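PDB 4YWE: putative aldehyde dehydrogenase from Burkholderia cenocepacia, which probably oxidises aldehydes with NAD or NADP as electron acceptor, as members of the aldehyde dehydrogenase family do, and binds calcium and magnesium ions. Local coordinates for residues A[331-337]-A[368-372]. Residues are numbered along the deposited sequence; the frame is centred on the assembly and turned at random.
Sequences LINAKQQ and GFYQA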
ATOM      1  N   LEU A 331     -42.702   1.777  11.256  1.00 27.22           N
ATOM      2  CA  LEU A 331     -42.044   1.765   9.957  1.00 25.48           C
ATOM      3  C   LEU A 331     -42.176   3.144   9.320  1.00 23.87           C
ATOM      4  O   LEU A 331     -42.923   3.986   9.813  1.00 26.08           O
ATOM      5  CB  LEU A 331     -42.633   0.680   9.056  1.00 26.59           C
ATOM      6  CG  LEU A 331     -42.533  -0.740   9.621  1.00 25.93           C
ATOM      7  CD1 LEU A 331     -43.011  -1.771   8.608  1.00 26.93           C
ATOM      8  CD2 LEU A 331     -41.110  -1.043  10.072  1.00 24.13           C
ATOM      9  N   ILE A 332     -41.453   3.372   8.229  1.00 26.49           N
ATOM     10  CA  ILE A 332     -41.300   4.717   7.683  1.00 23.62           C
ATOM     11  C   ILE A 332     -42.611   5.282   7.119  1.00 25.49           C
ATOM     12  O   ILE A 332     -42.849   6.487   7.201  1.00 25.85           O
ATOM     13  CB  ILE A 332     -40.176   4.747   6.620  1.00 23.21           C
ATOM     14  CG1 ILE A 332     -39.824   6.188   6.242  1.00 23.80           C
ATOM     15  CG2 ILE A 332     -40.554   3.933   5.397  1.00 26.19           C
ATOM     16  CD1 ILE A 332     -39.313   7.013   7.403  1.00 26.22           C
ATOM     17  N   ASN A 333     -43.465   4.424   6.563  1.00 22.47           N
ATOM     18  CA  ASN A 333     -44.752   4.875   6.036  1.00 22.53           C
ATOM     19  C   ASN A 333     -45.729   3.722   5.815  1.00 25.79           C
ATOM     20  O   ASN A 333     -45.438   2.573   6.146  1.00 26.89           O
ATOM     21  CB  ASN A 333     -44.558   5.657   4.728  1.00 26.13           C
ATOM     22  CG  ASN A 333     -43.765   4.886   3.687  1.00 24.51           C
ATOM     23  OD1 ASN A 333     -43.852   3.662   3.595  1.00 28.23           O
ATOM     24  ND2 ASN A 333     -42.986   5.609   2.890  1.00 19.85           N
ATOM     25  N   ALA A 334     -46.889   4.043   5.249  1.00 28.65           N
ATOM     26  CA  ALA A 334     -47.942   3.059   5.023  1.00 27.36           C
ATOM     27  C   ALA A 334     -47.589   2.100   3.891  1.00 26.82           C
ATOM     28  O   ALA A 334     -47.956   0.924   3.929  1.00 25.87           O
ATOM     29  CB  ALA A 334     -49.259   3.759   4.728  1.00 28.62           C
ATOM     30  N   LYS A 335     -46.883   2.605   2.884  1.00 23.43           N
ATOM     31  CA  LYS A 335     -46.494   1.792   1.736  1.00 23.81           C
ATOM     32  C   LYS A 335     -45.550   0.665   2.146  1.00 22.60           C
ATOM     33  O   LYS A 335     -45.645  -0.452   1.640  1.00 21.32           O
ATOM     34  CB  LYS A 335     -45.837   2.662   0.662  1.00 19.54           C
ATOM     35  N   GLN A 336     -44.642   0.966   3.068  1.00 22.80           N
ATOM     36  CA  GLN A 336     -43.696  -0.032   3.554  1.00 23.18           C
ATOM     37  C   GLN A 336     -44.360  -0.969   4.555  1.00 24.74           C
ATOM     38  O   GLN A 336     -44.011  -2.147   4.636  1.00 26.94           O
ATOM     39  CB  GLN A 336     -42.479   0.645   4.185  1.00 23.41           C
ATOM     40  CG  GLN A 336     -41.571   1.334   3.181  1.00 24.75           C
ATOM     41  CD  GLN A 336     -40.931   0.363   2.209  1.00 21.78           C
ATOM     42  OE1 GLN A 336     -41.053   0.512   0.994  1.00 23.72           O
ATOM     43  NE2 GLN A 336     -40.238  -0.636   2.740  1.00 18.55           N
ATOM     44  N   GLN A 337     -45.315  -0.443   5.316  1.00 22.45           N
ATOM     45  CA  GLN A 337     -46.056  -1.245   6.282  1.00 22.52           C
ATOM     46  C   GLN A 337     -46.903  -2.298   5.573  1.00 23.86           C
ATOM     47  O   GLN A 337     -46.994  -3.442   6.022  1.00 22.02           O
ATOM     48  CB  GLN A 337     -46.946  -0.358   7.155  1.00 25.42           C
ATOM     49  CG  GLN A 337     -47.639  -1.105   8.285  1.00 28.72           C
ATOM     50  CD  GLN A 337     -48.630  -0.237   9.039  1.00 33.78           C
ATOM     51  OE1 GLN A 337     -49.219   0.684   8.476  1.00 38.80           O
ATOM     52  NE2 GLN A 337     -48.817  -0.530  10.321  1.00 32.41           N
ATOM     53  N   GLY A 368     -50.364   5.562  13.520  1.00 34.12           N
ATOM     54  CA  GLY A 368     -48.968   5.256  13.269  1.00 30.20           C
ATOM     55  C   GLY A 368     -48.803   3.988  12.456  1.00 30.49           C
ATOM     56  O   GLY A 368     -49.740   3.200  12.325  1.00 31.55           O
ATOM     57  N   PHE A 369     -47.609   3.789  11.908  1.00 28.66           N
ATOM     58  CA  PHE A 369     -47.339   2.623  11.075  1.00 26.96           C
ATOM     59  C   PHE A 369     -46.503   1.600  11.838  1.00 26.72           C
ATOM     60  O   PHE A 369     -45.325   1.396  11.541  1.00 24.18           O
ATOM     61  CB  PHE A 369     -46.626   3.044   9.788  1.00 26.31           C
ATOM     62  CG  PHE A 369     -47.132   4.336   9.216  1.00 25.63           C
ATOM     63  CD1 PHE A 369     -48.362   4.393   8.581  1.00 26.97           C
ATOM     64  CD2 PHE A 369     -46.379   5.495   9.316  1.00 25.31           C
ATOM     65  CE1 PHE A 369     -48.831   5.584   8.055  1.00 26.90           C
ATOM     66  CE2 PHE A 369     -46.843   6.687   8.792  1.00 28.88           C
ATOM     67  CZ  PHE A 369     -48.071   6.732   8.160  1.00 27.95           C
ATOM     68  N   TYR A 370     -47.126   0.953  12.818  1.00 26.73           N
ATOM     69  CA  TYR A 370     -46.411   0.044  13.704  1.00 24.77           C
ATOM     70  C   TYR A 370     -46.477  -1.405  13.232  1.00 26.83           C
ATOM     71  O   TYR A 370     -47.520  -1.883  12.785  1.00 28.48           O
ATOM     72  CB  TYR A 370     -46.959   0.161  15.128  1.00 24.17           C
ATOM     73  CG  TYR A 370     -46.733   1.525  15.737  1.00 26.29           C
ATOM     74  CD1 TYR A 370     -45.526   1.843  16.346  1.00 23.85           C
ATOM     75  CD2 TYR A 370     -47.719   2.502  15.690  1.00 30.78           C
ATOM     76  CE1 TYR A 370     -45.310   3.090  16.897  1.00 26.38           C
ATOM     77  CE2 TYR A 370     -47.512   3.754  16.241  1.00 32.54           C
ATOM     78  CZ  TYR A 370     -46.305   4.041  16.843  1.00 30.94           C
ATOM     79  OH  TYR A 370     -46.091   5.284  17.391  1.00 32.88           O
ATOM     80  N   GLN A 371     -45.345  -2.091  13.334  1.00 26.38           N
ATOM     81  CA  GLN A 371     -45.249  -3.495  12.960  1.00 27.08           C
ATOM     82  C   GLN A 371     -44.347  -4.235  13.939  1.00 26.83           C
ATOM     83  O   GLN A 371     -43.150  -3.954  14.029  1.00 26.65           O
ATOM     84  CB  GLN A 371     -44.719  -3.641  11.532  1.00 25.15           C
ATOM     85  CG  GLN A 371     -44.372  -5.069  11.144  1.00 25.93           C
ATOM     86  CD  GLN A 371     -45.579  -5.986  11.143  1.00 28.53           C
ATOM     87  OE1 GLN A 371     -46.492  -5.828  10.333  1.00 30.30           O
ATOM     88  NE2 GLN A 371     -45.592  -6.947  12.057  1.00 31.30           N
ATOM     89  N   ALA A 372     -44.926  -5.175  14.675  1.00 27.93           N
ATOM     90  CA  ALA A 372     -44.174  -5.954  15.650  1.00 27.31           C
ATOM     91  C   ALA A 372     -43.202  -6.897  14.952  1.00 22.79           C
ATOM     92  O   ALA A 372     -43.526  -7.459  13.906  1.00 23.34           O
ATOM     93  CB  ALA A 372     -45.120  -6.734  16.547  1.00 30.09           C
TER
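Gly-368 carries the loop past Gln-337 with little contact of its own, and Phe-369 then makes the main approach. Its CA-to-CB bond points toward 331-337, and its ring lies against the start of the helix: Asn-333 CA sits 4.0 Å from the centroid, 20° off the ring normal, a CH-pi contact, while Ala-334 CB touches Phe-369 CE1 at 3.8 Å. A backbone hydrogen bond joins the segments at their closest CA pair (Leu-331 CA to Phe-369 CA 5.5 Å): Leu-331 N donates to Phe-369 O (2.7 Å, 160° at the hydrogen). The CA-to-CB bond of Tyr-370 points away from 331-337, and its hydroxyl hydrogen-bonds to the main-chain carbonyl of Ser-35, but Tyr-370 O receives Gln-337 NE2 (3.1 Å, 138°). The extended Gln-337 side chain, chi1 and chi2 both t, spans the distance. Gln-371 CB touches Leu-331 CD1 at 3.9 Å. The helix end is itself capped: Asn-333 OD1 accepts from Gln-336 N at 2.9 Å, marking Asn-333 as N-cap, and its ND2 bonds weakly to the calcium ligand Asp-185. Leu-331 and Gln-371 both rest on Val-340, so helix 334-349 packs its first turns against the loop joining antiparallel strands 354-360 and 374-376, neighbours in a mixed sheet of the aldehyde dehydrogenase fold.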